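Local coordinates for protein glutathione S-transferase (Agrobacterium tumefaciens, PDB 2YCD) that probably conjugates glutathione to electrophilic compounds, herbicides perhaps among them, as a bacterial member of the glutathione transferase superfamily, at residues Asn16-Val21 with Gln47-Arg53; Asp35-Arg39 with Ala216-Gln220. All blocks are in the same frame, centred on the assembly; numbering follows the deposited sequence.

Contact 1. Residues Asn16-Val21 with Gln47-Arg53; sequences NPTITV and QPYHVRR
H50 and R52 each bond through backbone N and O to the parallel segment 16-21, where P17 stands just ahead of strand 18-22. H50 N donates to P17 O at 3.0 Å and I19 N returns a bond to H50 O; one pair further along, R52 N reaches I19 O at 2.9 Å and V21 N closes on R52 O. The strand axes diverge by 33°, and contacts of the CA-H...O kind, such as T18 CA to H50 O, fill in between the bonds.

Ahead of the paired strands, N16 ND2 donates to H50 NE2 at 3.0 Å. The donor sits 27° out of the imidazole plane, while the ring nitrogen lies nearly in the N16 amide plane. Q47 bends at its second torsion (chi2 67°) to bring NE2 back onto P48 O at 2.9 Å, in the carbonyl plane and on a lone pair. On the face with T18 and H50, the R52 side chain makes a cation-pi contact with Y67. On the face of I19 and V51 the contact between the strands is largely between aliphatic side chains, V21 CG1 meeting V51 CG1 at 4.2 Å.

This second face lies against helix 35-45, with V21 and V51 on R39 and Y49 on L42; Y49 OH is hydrogen-bonded to R39 NH1. The two parallel strands and this connecting helix form the beta-alpha-beta unit of the thioredoxin-like domain. T20 OG1 accepts from S75 N of the next strand, 75-78, and R53 touches V223 of helix 211-225.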
loop_
_atom_site.group_PDB
_atom_site.type_symbol
_atom_site.label_atom_id
_atom_site.label_comp_id
_atom_site.label_asym_id
_atom_site.label_seq_id
_atom_site.Cartn_x
_atom_site.Cartn_y
_atom_site.Cartn_z
ATOM N N ASN A 16 8.335 -26.158 -1.165
ATOM C CA ASN A 16 8.950 -24.832 -1.120
ATOM C C ASN A 16 8.278 -23.906 -2.128
ATOM O O ASN A 16 7.884 -24.349 -3.199
ATOM C CB ASN A 16 10.420 -24.952 -1.523
ATOM C CG ASN A 16 11.245 -25.790 -0.561
ATOM O OD1 ASN A 16 10.897 -25.981 0.612
ATOM N ND2 ASN A 16 12.363 -26.295 -1.066
ATOM N N PRO A 17 8.156 -22.615 -1.798
ATOM C CA PRO A 17 7.624 -21.663 -2.767
ATOM C C PRO A 17 8.681 -21.226 -3.793
ATOM O O PRO A 17 9.896 -21.348 -3.567
ATOM C CB PRO A 17 7.215 -20.481 -1.883
ATOM C CG PRO A 17 8.226 -20.496 -0.793
ATOM C CD PRO A 17 8.477 -21.975 -0.509
ATOM N N THR A 18 8.187 -20.745 -4.931
ATOM C CA THR A 18 9.006 -20.210 -6.006
ATOM C C THR A 18 8.596 -18.753 -6.252
ATOM O O THR A 18 7.410 -18.454 -6.385
ATOM C CB THR A 18 8.819 -21.014 -7.306
ATOM O OG1 THR A 18 9.230 -22.365 -7.062
ATOM C CG2 THR A 18 9.663 -20.415 -8.434
ATOM N N ILE A 19 9.571 -17.855 -6.286
ATOM C CA ILE A 19 9.289 -16.449 -6.536
ATOM C C ILE A 19 9.911 -15.974 -7.839
ATOM O O ILE A 19 10.973 -16.454 -8.252
ATOM C CB ILE A 19 9.736 -15.567 -5.372
ATOM C CG1 ILE A 19 11.248 -15.530 -5.274
ATOM C CG2 ILE A 19 9.078 -16.047 -4.054
ATOM C CD1 ILE A 19 11.747 -14.565 -4.203
ATOM N N THR A 20 9.245 -15.056 -8.515
ATOM C CA THR A 20 9.819 -14.500 -9.739
ATOM C C THR A 20 10.664 -13.277 -9.430
ATOM O O THR A 20 10.346 -12.483 -8.526
ATOM C CB THR A 20 8.745 -14.126 -10.762
ATOM O OG1 THR A 20 7.776 -13.282 -10.121
ATOM C CG2 THR A 20 8.058 -15.381 -11.342
ATOM N N VAL A 21 11.754 -13.135 -10.182
ATOM C CA VAL A 21 12.747 -12.076 -9.971
ATOM C C VAL A 21 13.285 -11.656 -11.336
ATOM O O VAL A 21 13.093 -12.376 -12.315
ATOM C CB VAL A 21 13.934 -12.554 -9.091
ATOM C CG1 VAL A 21 13.425 -13.147 -7.773
ATOM C CG2 VAL A 21 14.815 -13.568 -9.843
ATOM N N GLN A 47 12.424 -20.674 5.743
ATOM C CA GLN A 47 11.765 -21.414 4.663
ATOM C C GLN A 47 12.617 -21.445 3.386
ATOM O O GLN A 47 12.798 -20.411 2.740
ATOM C CB GLN A 47 10.412 -20.776 4.350
ATOM C CG GLN A 47 9.737 -21.355 3.115
ATOM C CD GLN A 47 9.324 -22.786 3.324
ATOM O OE1 GLN A 47 8.527 -23.080 4.216
ATOM N NE2 GLN A 47 9.881 -23.692 2.522
ATOM N N PRO A 48 13.135 -22.631 2.993
ATOM C CA PRO A 48 13.834 -22.718 1.703
ATOM C C PRO A 48 12.923 -22.324 0.543
ATOM O O PRO A 48 11.719 -22.560 0.592
ATOM C CB PRO A 48 14.225 -24.206 1.597
ATOM C CG PRO A 48 14.154 -24.722 3.010
ATOM C CD PRO A 48 13.077 -23.930 3.694
ATOM N N TYR A 49 13.488 -21.692 -0.477
ATOM C CA TYR A 49 12.685 -21.247 -1.603
ATOM C C TYR A 49 13.499 -21.308 -2.887
ATOM O O TYR A 49 14.729 -21.569 -2.880
ATOM C CB TYR A 49 12.137 -19.825 -1.361
ATOM C CG TYR A 49 13.208 -18.748 -1.353
ATOM C CD1 TYR A 49 13.939 -18.471 -0.204
ATOM C CD2 TYR A 49 13.490 -18.014 -2.498
ATOM C CE1 TYR A 49 14.923 -17.484 -0.184
ATOM C CE2 TYR A 49 14.479 -17.018 -2.489
ATOM C CZ TYR A 49 15.200 -16.779 -1.336
ATOM O OH TYR A 49 16.172 -15.798 -1.336
ATOM N N HIS A 50 12.810 -21.069 -3.990
ATOM C CA HIS A 50 13.395 -21.124 -5.318
ATOM C C HIS A 50 13.032 -19.870 -6.076
ATOM O O HIS A 50 12.069 -19.173 -5.715
ATOM C CB HIS A 50 12.897 -22.375 -6.062
ATOM C CG HIS A 50 13.029 -23.615 -5.248
ATOM N ND1 HIS A 50 14.212 -24.318 -5.161
ATOM C CD2 HIS A 50 12.165 -24.227 -4.401
ATOM C CE1 HIS A 50 14.061 -25.330 -4.330
ATOM N NE2 HIS A 50 12.825 -25.298 -3.852
ATOM N N VAL A 51 13.797 -19.565 -7.115
ATOM C CA VAL A 51 13.480 -18.414 -7.944
ATOM C C VAL A 51 13.336 -18.791 -9.405
ATOM O O VAL A 51 13.940 -19.770 -9.883
ATOM C CB VAL A 51 14.501 -17.256 -7.793
ATOM C CG1 VAL A 51 14.686 -16.882 -6.316
ATOM C CG2 VAL A 51 15.849 -17.598 -8.440
ATOM N N ARG A 52 12.510 -18.016 -10.095
ATOM C CA ARG A 52 12.389 -18.093 -11.535
ATOM C C ARG A 52 12.785 -16.734 -12.096
ATOM O O ARG A 52 12.121 -15.730 -11.826
ATOM C CB ARG A 52 10.954 -18.456 -11.924
ATOM C CG ARG A 52 10.727 -18.606 -13.407
ATOM C CD ARG A 52 9.534 -19.526 -13.695
ATOM N NE ARG A 52 8.290 -19.032 -13.112
ATOM C CZ ARG A 52 7.415 -18.271 -13.762
ATOM N NH1 ARG A 52 7.656 -17.915 -15.015
ATOM N NH2 ARG A 52 6.301 -17.865 -13.159
ATOM N N ARG A 53 13.883 -16.703 -12.849
ATOM C CA ARG A 53 14.401 -15.452 -13.392
ATOM C C ARG A 53 13.704 -15.087 -14.696
ATOM O O ARG A 53 13.590 -15.915 -15.603
ATOM C CB ARG A 53 15.903 -15.587 -13.648
ATOM C CG ARG A 53 16.748 -15.822 -12.402
ATOM C CD ARG A 53 18.205 -16.126 -12.780
ATOM N NE ARG A 53 18.297 -17.302 -13.641
ATOM C CZ ARG A 53 19.341 -17.587 -14.416
ATOM N NH1 ARG A 53 20.398 -16.782 -14.446
ATOM N NH2 ARG A 53 19.325 -18.681 -15.165
#

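Contact 2. Residues Asp35-Arg39 with Ala216-Gln220; sequences DMPVR and AFDAQ
R39 NE donates to D35 OD2 at 2.9 Å and 163°, a salt bridge spanning one turn of helix 35-45, and Q220 CB comes up to both of these atoms from helix 211-225. The carboxylate oxygen uses its anti lone pair and lies in the guanidinium plane, so the bond restrains the rotation of that flat group. R39 runs extended from CG to NE, and its planar end stands on the turn formed by A219 and Q220: Q220 N is 3.9 Å above the plane, over the centre, with A219 C toward the rim of the same face. At one corner of the group, NH1 packs 3.4 Å from A219 CB and is hydrogen-bonded to Y49 OH. Nearer the backbone, R39 CB meets A216 CB at 3.7 Å, where the small alanine admits a close approach.

M36 makes a second contact with helix 211-225. With CG anti to the backbone N (chi1 -178°) and a bend at chi2, its thioether swings across to that helix, where CE rests 3.7 Å from F217 N and also touches A216 CB. Q220 folds back over the F217 ring: NE2 stands 3.5 Å above the ring centre while donating to F217 O, and it bonds to G29 O as well.

The segment axes cross at 133°, 9.5 Å apart. This buried helix pair joins the first helix of the thioredoxin-like domain to the C-terminal helix of the all-helical domain, as in the two-domain glutathione transferase fold, close to the S-(p-nitrobenzyl)glutathione site.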
loop_
_atom_site.group_PDB
_atom_site.type_symbol
_atom_site.label_atom_id
_atom_site.label_comp_id
_atom_site.label_asym_id
_atom_site.label_seq_id
_atom_site.Cartn_x
_atom_site.Cartn_y
_atom_site.Cartn_z
ATOM N N ASP A 35 11.533 -8.133 -4.857
ATOM C CA ASP A 35 11.770 -9.503 -4.395
ATOM C C ASP A 35 12.531 -9.495 -3.061
ATOM O O ASP A 35 12.434 -10.444 -2.284
ATOM C CB ASP A 35 12.558 -10.318 -5.433
ATOM C CG ASP A 35 13.925 -9.715 -5.741
ATOM O OD1 ASP A 35 13.977 -8.561 -6.225
ATOM O OD2 ASP A 35 14.959 -10.366 -5.495
ATOM N N MET A 36 13.271 -8.429 -2.771
ATOM C CA MET A 36 14.111 -8.428 -1.579
ATOM C C MET A 36 13.333 -8.618 -0.258
ATOM O O MET A 36 13.722 -9.447 0.573
ATOM C CB MET A 36 14.994 -7.185 -1.544
ATOM C CG MET A 36 15.917 -7.154 -0.351
ATOM S SD MET A 36 17.204 -8.450 -0.379
ATOM C CE MET A 36 17.890 -8.109 1.228
ATOM N N PRO A 37 12.235 -7.865 -0.047
ATOM C CA PRO A 37 11.510 -8.090 1.219
ATOM C C PRO A 37 10.940 -9.493 1.310
ATOM O O PRO A 37 10.867 -10.044 2.405
ATOM C CB PRO A 37 10.382 -7.033 1.200
ATOM C CG PRO A 37 10.338 -6.535 -0.256
ATOM C CD PRO A 37 11.766 -6.651 -0.740
ATOM N N VAL A 38 10.543 -10.081 0.179
ATOM C CA VAL A 38 10.050 -11.455 0.176
ATOM C C VAL A 38 11.170 -12.451 0.556
ATOM O O VAL A 38 10.964 -13.324 1.392
ATOM C CB VAL A 38 9.457 -11.800 -1.210
ATOM C CG1 VAL A 38 9.074 -13.279 -1.271
ATOM C CG2 VAL A 38 8.238 -10.904 -1.503
ATOM N N ARG A 39 12.335 -12.333 -0.079
ATOM C CA ARG A 39 13.490 -13.169 0.253
ATOM C C ARG A 39 13.837 -13.033 1.731
ATOM O O ARG A 39 14.130 -14.034 2.408
ATOM C CB ARG A 39 14.697 -12.750 -0.583
ATOM C CG ARG A 39 14.591 -13.009 -2.085
ATOM C CD ARG A 39 15.868 -12.467 -2.723
ATOM N NE ARG A 39 16.022 -12.685 -4.163
ATOM C CZ ARG A 39 16.583 -13.777 -4.684
ATOM N NH1 ARG A 39 16.921 -14.810 -3.911
ATOM N NH2 ARG A 39 16.752 -13.859 -5.994
ATOM N N ALA A 216 19.433 -13.170 2.330
ATOM C CA ALA A 216 18.611 -12.678 1.221
ATOM C C ALA A 216 19.409 -11.800 0.263
ATOM O O ALA A 216 19.294 -11.941 -0.941
ATOM C CB ALA A 216 17.394 -11.932 1.760
ATOM N N PHE A 217 20.218 -10.900 0.808
ATOM C CA PHE A 217 21.003 -9.990 -0.010
ATOM C C PHE A 217 22.008 -10.756 -0.868
ATOM O O PHE A 217 22.170 -10.466 -2.056
ATOM C CB PHE A 217 21.728 -8.970 0.879
ATOM C CG PHE A 217 22.447 -7.903 0.098
ATOM C CD1 PHE A 217 23.736 -8.111 -0.367
ATOM C CD2 PHE A 217 21.819 -6.698 -0.169
ATOM C CE1 PHE A 217 24.389 -7.119 -1.104
ATOM C CE2 PHE A 217 22.466 -5.716 -0.899
ATOM C CZ PHE A 217 23.747 -5.928 -1.359
ATOM N N ASP A 218 22.689 -11.733 -0.277
ATOM C CA ASP A 218 23.680 -12.511 -1.030
ATOM C C ASP A 218 23.008 -13.293 -2.155
ATOM O O ASP A 218 23.590 -13.492 -3.228
ATOM C CB ASP A 218 24.441 -13.474 -0.116
ATOM C CG ASP A 218 25.402 -12.765 0.832
ATOM O OD1 ASP A 218 25.577 -11.534 0.722
ATOM O OD2 ASP A 218 25.963 -13.466 1.694
ATOM N N ALA A 219 21.774 -13.743 -1.929
ATOM C CA ALA A 219 21.077 -14.487 -2.965
ATOM C C ALA A 219 20.666 -13.622 -4.154
ATOM O O ALA A 219 20.834 -14.041 -5.309
ATOM C CB ALA A 219 19.885 -15.270 -2.377
ATOM N N GLN A 220 20.148 -12.417 -3.917
ATOM C CA GLN A 220 19.839 -11.549 -5.050
ATOM C C GLN A 220 21.132 -11.139 -5.774
ATOM O O GLN A 220 21.154 -11.011 -6.996
ATOM C CB GLN A 220 18.972 -10.340 -4.640
ATOM C CG GLN A 220 19.606 -9.363 -3.637
ATOM C CD GLN A 220 20.533 -8.347 -4.294
ATOM O OE1 GLN A 220 20.254 -7.845 -5.390
ATOM N NE2 GLN A 220 21.625 -8.007 -3.604
#

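Overall arrangement
Contact 1 and contact 2 lie with their centres 10 Å apart, on the same side of the chain's centre. Helix 35-45, which carries one side of contact 2, also packs against the strands of contact 1. Strand 18-22, this helix and strand 50-54 follow one another along the chain, whereas helix 211-225 comes from its far end, so the segments of the two contacts alternate in sequence. R39 bridges the two, its NH1 probably hydrogen-bonded to Y49 OH at 2.9 Å, while V21 CG1 packs on D35 CB. Helix 35-45 and the edge strand 50-54 both meet helix 211-225, joining the two domains near the bound glutathione conjugate.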